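Local structure of DNA damage response protein Rtt109, putative (Neosartorya fumigata, 5ZB9) at residues A[192-200]-A[324-332]; A[173-184]-A[224-235]. The protein probably transfers the acetyl group of acetyl-CoA to lysine side chains of histone H3, in a reaction that depends on the histone chaperone Asf1. One frame throughout, in Å; residues are numbered along the deposited sequence.

Along the chain the four segments alternate, in the order 173-184, 192-200, 224-235, 324-332, and the centres of the two contacts lie about 15 Å apart on the same side of the chain's centre. Contact 2 joins the end of helix 162-177 to the loop that leads into strand 235-236; contact 1 sets the short helix 193-198 against the loop that follows strand 317-324. Strands 202-208, 235-236 and 317-324 belong to one mixed sheet. The contacts also touch directly: Glu197 of contact 1 probably bonds Thr184 of contact 2, and Asn324 of contact 1 probably bonds Glu183. Segments far apart in sequence thus meet within a single acetyltransferase fold.

Contact 1 (A[192-200]-A[324-332]); sequences DDQTQESAK and NPPGLVNSV
Val329 meets the short, weakly bonded helix 193-198 with both methyl groups. With CG1 anti to its own carbonyl carbon (chi1 -66°), that methyl lies 3.4 Å from Gln194 O and also rests on the backbone N and CB of Ser198 and on CB of Glu197. The second methyl, CG2, lies 3.5 Å from OE1 of Gln194. Gln194 gets there by a bend at chi2 (-80°), which brings its side chain across that of Val329 at about a right angle. Its OE1 then comes near OG of Ser331, where a bond of 3.3 Å is weak and not settled.

Toward Lys200 the contact turns from side chains to backbone. Ser198 O accepts from Gly327 N, although the modelled length of 2.5 Å is doubtfully short, and CA of Pro326 also closes on this oxygen in a C-H...O contact. The ring of Pro326 lies beside Ser198 and Ala199, its CB 3.7 Å from Ala199 O. Gly327 takes the third position of a type II turn from Pro325 to Leu328, a position with positive phi that suits glycine; OG of Ser198 lies 3.5 Å from Gly327 CA. Lys200 curls back to give NZ to Gln196 O at 2.8 Å. Beyond the pair, the carboxylate of Glu197 bonds Thr184, while Asn324 is held by Arg133, Glu183 and Gln243.

The chemistry is therefore divided. Val329 has the largest share of the buried surface, with Pro326 adding an apolar patch further along, and Ser198 O faces the Pro326-Gly327 turn, although the shortness of the modelled bond keeps its strength uncertain. No salt bridge spans the two segments; the join consists chiefly of a valine packed on backbone and a glycine turn meeting a carbonyl.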
# COMPACT_ATOMS: atom_id res chain seq x y z
N ASP A 192 -10.27 15.63 -27.16
CA ASP A 192 -9.87 16.84 -26.44
C ASP A 192 -9.97 16.62 -24.93
O ASP A 192 -10.01 17.57 -24.15
CB ASP A 192 -10.73 18.03 -26.86
CG ASP A 192 -10.33 18.57 -28.22
OD1 ASP A 192 -9.19 18.31 -28.65
OD2 ASP A 192 -11.16 19.27 -28.85
N ASP A 193 -10.02 15.35 -24.54
CA ASP A 193 -9.95 14.96 -23.13
C ASP A 193 -8.51 15.06 -22.66
O ASP A 193 -8.22 14.88 -21.47
CB ASP A 193 -10.49 13.55 -22.93
CG ASP A 193 -11.98 13.44 -23.21
OD1 ASP A 193 -12.75 14.26 -22.65
OD2 ASP A 193 -12.38 12.55 -23.99
N GLN A 194 -7.61 15.34 -23.60
CA GLN A 194 -6.19 15.53 -23.31
C GLN A 194 -5.95 16.80 -22.50
O GLN A 194 -5.34 16.75 -21.43
CB GLN A 194 -5.38 15.58 -24.61
CG GLN A 194 -5.54 14.36 -25.51
CD GLN A 194 -4.71 13.17 -25.07
OE1 GLN A 194 -3.96 13.26 -24.09
NE2 GLN A 194 -4.83 12.06 -25.78
N THR A 195 -6.43 17.94 -23.01
CA THR A 195 -6.25 19.23 -22.34
C THR A 195 -7.13 19.37 -21.10
O THR A 195 -6.79 20.09 -20.16
CB THR A 195 -6.53 20.42 -23.30
OG1 THR A 195 -7.62 20.08 -24.18
CG2 THR A 195 -5.30 20.75 -24.14
N GLN A 196 -8.26 18.67 -21.09
CA GLN A 196 -9.15 18.64 -19.93
C GLN A 196 -8.48 17.97 -18.73
O GLN A 196 -8.26 18.61 -17.70
CB GLN A 196 -10.45 17.90 -20.26
CG GLN A 196 -11.53 18.75 -20.90
CD GLN A 196 -12.90 18.09 -20.85
OE1 GLN A 196 -13.03 16.93 -20.44
NE2 GLN A 196 -13.93 18.82 -21.26
N GLU A 197 -8.15 16.69 -18.88
CA GLU A 197 -7.61 15.88 -17.79
C GLU A 197 -6.19 16.28 -17.38
O GLU A 197 -5.71 15.84 -16.34
CB GLU A 197 -7.63 14.40 -18.16
CG GLU A 197 -9.02 13.80 -18.32
CD GLU A 197 -9.00 12.43 -18.99
OE1 GLU A 197 -7.99 11.69 -18.83
OE2 GLU A 197 -9.98 12.11 -19.68
N SER A 198 -5.53 17.08 -18.21
CA SER A 198 -4.13 17.43 -17.94
C SER A 198 -3.99 18.56 -16.91
O SER A 198 -3.10 18.52 -16.07
CB SER A 198 -3.41 17.82 -19.24
OG SER A 198 -2.00 17.71 -19.10
N ALA A 199 -4.88 19.54 -16.98
CA ALA A 199 -4.82 20.69 -16.07
C ALA A 199 -5.24 20.33 -14.64
O ALA A 199 -5.05 21.11 -13.71
CB ALA A 199 -5.68 21.83 -16.60
N LYS A 200 -5.82 19.14 -14.48
CA LYS A 200 -6.33 18.69 -13.18
C LYS A 200 -5.72 17.36 -12.75
O LYS A 200 -5.27 16.58 -13.59
CB LYS A 200 -7.85 18.58 -13.23
CG LYS A 200 -8.37 17.93 -14.51
CD LYS A 200 -9.78 18.39 -14.84
CE LYS A 200 -9.89 19.91 -14.84
NZ LYS A 200 -8.94 20.55 -15.80
N ASN A 324 -2.56 10.61 -11.76
CA ASN A 324 -1.83 11.45 -12.71
C ASN A 324 -2.02 12.91 -12.36
O ASN A 324 -3.11 13.45 -12.51
CB ASN A 324 -2.26 11.16 -14.15
CG ASN A 324 -1.93 9.74 -14.58
OD1 ASN A 324 -0.77 9.40 -14.74
ND2 ASN A 324 -2.96 8.91 -14.75
N PRO A 325 -0.94 13.55 -11.89
CA PRO A 325 -0.96 14.94 -11.42
C PRO A 325 -1.15 15.91 -12.59
O PRO A 325 -1.02 15.49 -13.75
CB PRO A 325 0.41 15.10 -10.77
CG PRO A 325 1.28 14.23 -11.60
CD PRO A 325 0.43 13.01 -11.90
N PRO A 326 -1.47 17.19 -12.30
CA PRO A 326 -1.68 18.15 -13.40
C PRO A 326 -0.46 18.23 -14.32
O PRO A 326 0.67 18.34 -13.85
CB PRO A 326 -1.91 19.47 -12.66
CG PRO A 326 -2.44 19.07 -11.33
CD PRO A 326 -1.71 17.81 -10.98
N GLY A 327 -0.71 18.17 -15.62
CA GLY A 327 0.37 18.18 -16.60
C GLY A 327 0.68 16.77 -17.04
O GLY A 327 1.71 16.50 -17.65
N LEU A 328 -0.23 15.86 -16.71
CA LEU A 328 -0.05 14.44 -17.00
C LEU A 328 -1.42 13.79 -17.14
O LEU A 328 -2.29 13.96 -16.28
CB LEU A 328 0.76 13.77 -15.89
CG LEU A 328 1.75 12.66 -16.25
CD1 LEU A 328 2.83 13.17 -17.21
CD2 LEU A 328 2.39 12.07 -15.00
N VAL A 329 -1.63 13.08 -18.25
CA VAL A 329 -2.85 12.31 -18.46
C VAL A 329 -2.48 10.83 -18.49
O VAL A 329 -1.30 10.49 -18.57
CB VAL A 329 -3.56 12.70 -19.77
CG1 VAL A 329 -4.07 14.13 -19.69
CG2 VAL A 329 -2.63 12.52 -20.96
N ASN A 330 -3.48 9.96 -18.44
CA ASN A 330 -3.21 8.52 -18.39
C ASN A 330 -2.78 7.93 -19.73
O ASN A 330 -2.50 6.73 -19.83
CB ASN A 330 -4.44 7.77 -17.85
CG ASN A 330 -5.61 7.79 -18.82
OD1 ASN A 330 -5.77 8.72 -19.61
ND2 ASN A 330 -6.44 6.76 -18.75
N SER A 331 -2.70 8.77 -20.77
CA SER A 331 -2.24 8.32 -22.09
C SER A 331 -0.73 8.51 -22.25
O SER A 331 -0.10 7.90 -23.13
CB SER A 331 -2.99 9.07 -23.20
OG SER A 331 -2.49 10.38 -23.38
N VAL A 332 -0.15 9.37 -21.42
CA VAL A 332 1.30 9.58 -21.40
C VAL A 332 1.99 8.36 -20.80
O VAL A 332 1.88 8.10 -19.61
CB VAL A 332 1.69 10.84 -20.60
CG1 VAL A 332 3.20 11.01 -20.58
CG2 VAL A 332 1.02 12.07 -21.17
O HOH W 1 -4.12 14.73 -14.90

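Contact 2 (A[173-184]-A[224-235]); sequences IDPILREYEPET and TARSDGKDRPRW
Chi1 of -160° sets the carboxylate of Asp174 anti to its backbone N and carries it off helix 162-177 toward Thr224 and Trp235, while Arg178, one turn on, runs extended from CG to NE to reach Asp228. Thr224 OG1 donates to Asp174 OD2 at 2.7 Å. OD1 is gripped twice, from opposite faces of the carboxylate plane: by NE of Arg178, and by NE1 of Trp235 at 2.9 Å, a nearly straight bond (165°) lying in the indole plane. Arg178 then meets Asp228 end-on, NH1 to OD1 and NH2 to OD2, both 2.9 Å, using the syn lone pairs with the two groups nearly coplanar (15°). Thr224 CB covers one face of this guanidinium.

Arg234, bent at chi2 and chi3, lies with one guanidinium face toward Leu177 CG and the other over CA of Pro182. Its NH2 reaches Tyr180 O at 3.1 Å from above the carbonyl plane, and is also bonded to Ala203 O; a water links its NE to Glu183 N and Pro233 O. Leu177 CD2 packs 3.7 Å from Trp235 CE2.

Asp174, Arg178 and Asp228 thus form a salt-bridge network between helix end and loop. The same helix carries Trp168 and Arg171, which bind CoA in another structure (none is bound here); the side chain of Arg171 is about 6 Å from that of Asp174, placing the network beside the CoA site of this HAT_KAT11-family acetyltransferase.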
# COMPACT_ATOMS: atom_id res chain seq x y z
N ILE A 173 -9.70 2.51 -0.59
CA ILE A 173 -9.15 3.23 -1.73
C ILE A 173 -10.17 4.16 -2.42
O ILE A 173 -9.81 5.25 -2.87
CB ILE A 173 -8.58 2.19 -2.75
CG1 ILE A 173 -7.28 1.61 -2.18
CG2 ILE A 173 -8.35 2.79 -4.14
CD1 ILE A 173 -6.29 2.66 -1.77
N ASP A 174 -11.43 3.74 -2.46
CA ASP A 174 -12.46 4.46 -3.23
C ASP A 174 -12.53 5.98 -2.95
O ASP A 174 -12.53 6.76 -3.90
CB ASP A 174 -13.84 3.82 -3.00
CG ASP A 174 -14.84 4.18 -4.09
OD1 ASP A 174 -14.47 4.17 -5.28
OD2 ASP A 174 -16.01 4.46 -3.76
N PRO A 175 -12.57 6.40 -1.67
CA PRO A 175 -12.65 7.86 -1.45
C PRO A 175 -11.38 8.61 -1.84
O PRO A 175 -11.45 9.79 -2.20
CB PRO A 175 -12.90 7.97 0.06
CG PRO A 175 -13.42 6.65 0.47
CD PRO A 175 -12.70 5.67 -0.40
N ILE A 176 -10.23 7.95 -1.76
CA ILE A 176 -9.00 8.58 -2.22
C ILE A 176 -9.10 8.78 -3.72
O ILE A 176 -8.84 9.87 -4.23
CB ILE A 176 -7.76 7.73 -1.91
CG1 ILE A 176 -7.72 7.38 -0.44
CG2 ILE A 176 -6.51 8.48 -2.33
CD1 ILE A 176 -6.47 6.64 -0.03
N LEU A 177 -9.48 7.71 -4.41
CA LEU A 177 -9.67 7.70 -5.85
C LEU A 177 -10.56 8.85 -6.30
O LEU A 177 -10.25 9.54 -7.26
CB LEU A 177 -10.27 6.35 -6.29
CG LEU A 177 -10.92 6.22 -7.68
CD1 LEU A 177 -9.92 6.33 -8.81
CD2 LEU A 177 -11.69 4.91 -7.78
N ARG A 178 -11.65 9.06 -5.58
CA ARG A 178 -12.69 9.97 -6.05
C ARG A 178 -12.49 11.42 -5.63
O ARG A 178 -13.36 12.25 -5.85
CB ARG A 178 -14.05 9.46 -5.57
CG ARG A 178 -14.41 8.17 -6.25
CD ARG A 178 -15.80 7.71 -5.91
NE ARG A 178 -16.04 6.37 -6.43
CZ ARG A 178 -16.41 6.11 -7.68
NH1 ARG A 178 -16.58 7.11 -8.54
NH2 ARG A 178 -16.61 4.86 -8.07
N GLU A 179 -11.33 11.73 -5.06
CA GLU A 179 -10.92 13.11 -4.85
C GLU A 179 -10.28 13.65 -6.13
O GLU A 179 -10.01 14.84 -6.24
CB GLU A 179 -9.96 13.23 -3.68
CG GLU A 179 -10.66 13.34 -2.32
CD GLU A 179 -11.63 14.51 -2.26
OE1 GLU A 179 -12.85 14.29 -2.49
OE2 GLU A 179 -11.19 15.65 -1.98
N TYR A 180 -10.04 12.75 -7.08
CA TYR A 180 -9.37 13.10 -8.33
C TYR A 180 -10.33 13.01 -9.51
O TYR A 180 -11.40 12.41 -9.41
CB TYR A 180 -8.17 12.18 -8.57
CG TYR A 180 -7.11 12.29 -7.49
CD1 TYR A 180 -7.11 11.44 -6.40
CD2 TYR A 180 -6.12 13.25 -7.58
CE1 TYR A 180 -6.15 11.54 -5.42
CE2 TYR A 180 -5.15 13.36 -6.60
CZ TYR A 180 -5.17 12.50 -5.52
OH TYR A 180 -4.20 12.62 -4.55
N GLU A 181 -9.93 13.60 -10.63
CA GLU A 181 -10.79 13.65 -11.81
C GLU A 181 -10.85 12.31 -12.52
O GLU A 181 -9.87 11.57 -12.56
CB GLU A 181 -10.30 14.73 -12.77
CG GLU A 181 -10.50 16.13 -12.24
CD GLU A 181 -11.93 16.39 -11.81
OE1 GLU A 181 -12.83 16.37 -12.67
OE2 GLU A 181 -12.15 16.59 -10.59
N PRO A 182 -12.02 11.99 -13.10
CA PRO A 182 -12.17 10.78 -13.92
C PRO A 182 -11.25 10.81 -15.13
O PRO A 182 -10.82 11.88 -15.56
CB PRO A 182 -13.64 10.82 -14.36
CG PRO A 182 -14.31 11.64 -13.32
CD PRO A 182 -13.30 12.68 -12.91
N GLU A 183 -10.94 9.64 -15.67
CA GLU A 183 -10.12 9.55 -16.87
C GLU A 183 -10.85 8.76 -17.95
O GLU A 183 -11.82 8.04 -17.67
CB GLU A 183 -8.77 8.91 -16.55
CG GLU A 183 -8.03 9.62 -15.42
CD GLU A 183 -6.67 9.00 -15.11
OE1 GLU A 183 -6.61 7.77 -14.90
OE2 GLU A 183 -5.67 9.76 -15.08
N THR A 184 -10.38 8.87 -19.19
CA THR A 184 -11.10 8.34 -20.34
C THR A 184 -10.54 7.03 -20.86
O THR A 184 -11.27 6.23 -21.45
CB THR A 184 -11.10 9.35 -21.47
OG1 THR A 184 -9.81 9.98 -21.53
CG2 THR A 184 -12.16 10.41 -21.23
N THR A 224 -20.31 2.52 -5.57
CA THR A 224 -20.13 3.77 -6.30
C THR A 224 -19.85 3.57 -7.80
O THR A 224 -20.17 4.43 -8.61
CB THR A 224 -18.98 4.60 -5.69
OG1 THR A 224 -17.80 3.80 -5.62
CG2 THR A 224 -19.35 5.07 -4.30
N ALA A 225 -19.26 2.43 -8.16
CA ALA A 225 -18.88 2.17 -9.55
C ALA A 225 -20.10 1.93 -10.44
O ALA A 225 -20.00 2.01 -11.67
CB ALA A 225 -17.94 0.98 -9.63
N ARG A 226 -21.24 1.65 -9.83
CA ARG A 226 -22.46 1.40 -10.58
C ARG A 226 -22.89 2.64 -11.36
O ARG A 226 -23.44 2.54 -12.46
CB ARG A 226 -23.58 0.94 -9.65
CG ARG A 226 -24.74 0.25 -10.38
CD ARG A 226 -25.81 -0.20 -9.41
NE ARG A 226 -26.15 0.87 -8.48
CZ ARG A 226 -27.05 0.77 -7.52
NH1 ARG A 226 -27.73 -0.36 -7.35
NH2 ARG A 226 -27.28 1.81 -6.72
N SER A 227 -22.62 3.81 -10.79
CA SER A 227 -23.12 5.06 -11.36
C SER A 227 -22.07 5.86 -12.14
O SER A 227 -22.38 6.95 -12.64
CB SER A 227 -23.71 5.93 -10.25
OG SER A 227 -22.75 6.19 -9.25
N ASP A 228 -20.86 5.35 -12.26
CA ASP A 228 -19.87 5.98 -13.13
C ASP A 228 -20.28 5.75 -14.58
O ASP A 228 -20.83 4.70 -14.90
CB ASP A 228 -18.46 5.42 -12.88
CG ASP A 228 -17.97 5.69 -11.46
OD1 ASP A 228 -18.03 6.85 -11.00
OD2 ASP A 228 -17.54 4.73 -10.80
N GLY A 229 -20.04 6.72 -15.44
CA GLY A 229 -20.38 6.58 -16.85
C GLY A 229 -19.48 5.58 -17.57
O GLY A 229 -18.33 5.41 -17.18
N LYS A 230 -20.01 4.93 -18.60
CA LYS A 230 -19.24 3.98 -19.40
C LYS A 230 -17.94 4.56 -19.95
O LYS A 230 -16.96 3.83 -20.10
CB LYS A 230 -20.05 3.46 -20.58
CG LYS A 230 -21.18 2.51 -20.23
CD LYS A 230 -21.69 1.80 -21.49
CE LYS A 230 -23.20 1.65 -21.48
NZ LYS A 230 -23.92 2.94 -21.75
N ASP A 231 -17.94 5.86 -20.25
CA ASP A 231 -16.79 6.51 -20.88
C ASP A 231 -15.70 6.91 -19.90
O ASP A 231 -14.57 7.16 -20.30
CB ASP A 231 -17.25 7.76 -21.67
CG ASP A 231 -17.88 8.83 -20.78
OD1 ASP A 231 -18.41 8.51 -19.69
OD2 ASP A 231 -17.88 10.02 -21.18
N ARG A 232 -16.04 6.97 -18.61
CA ARG A 232 -15.06 7.34 -17.60
C ARG A 232 -15.13 6.45 -16.36
O ARG A 232 -15.42 6.94 -15.27
CB ARG A 232 -15.24 8.80 -17.17
CG ARG A 232 -14.65 9.82 -18.13
CD ARG A 232 -15.75 10.64 -18.77
NE ARG A 232 -15.50 12.07 -18.72
CZ ARG A 232 -15.85 12.86 -17.71
NH1 ARG A 232 -15.59 14.16 -17.75
NH2 ARG A 232 -16.46 12.35 -16.65
N PRO A 233 -14.84 5.15 -16.52
CA PRO A 233 -14.88 4.28 -15.33
C PRO A 233 -13.76 4.63 -14.36
O PRO A 233 -12.69 5.09 -14.77
CB PRO A 233 -14.70 2.87 -15.91
CG PRO A 233 -13.94 3.09 -17.19
CD PRO A 233 -14.39 4.43 -17.72
N ARG A 234 -14.02 4.45 -13.07
CA ARG A 234 -13.02 4.72 -12.05
C ARG A 234 -12.39 3.41 -11.56
O ARG A 234 -11.29 3.42 -10.99
CB ARG A 234 -13.63 5.50 -10.89
CG ARG A 234 -14.52 6.68 -11.29
CD ARG A 234 -13.80 7.71 -12.18
NE ARG A 234 -12.52 8.16 -11.64
CZ ARG A 234 -12.39 9.09 -10.70
NH1 ARG A 234 -13.47 9.65 -10.19
NH2 ARG A 234 -11.19 9.45 -10.27
N TRP A 235 -13.08 2.30 -11.77
CA TRP A 235 -12.54 0.97 -11.47
C TRP A 235 -12.42 0.13 -12.74
O TRP A 235 -13.37 0.00 -13.51
CB TRP A 235 -13.41 0.25 -10.44
CG TRP A 235 -13.30 0.88 -9.09
CD1 TRP A 235 -14.02 1.92 -8.61
CD2 TRP A 235 -12.38 0.51 -8.05
NE1 TRP A 235 -13.62 2.24 -7.33
CE2 TRP A 235 -12.61 1.38 -6.97
CE3 TRP A 235 -11.39 -0.46 -7.93
CZ2 TRP A 235 -11.89 1.30 -5.77
CZ3 TRP A 235 -10.67 -0.54 -6.74
CH2 TRP A 235 -10.92 0.34 -5.68
O HOH W 2 -11.07 7.33 -13.82
O HOH W 3 -10.96 5.27 -17.09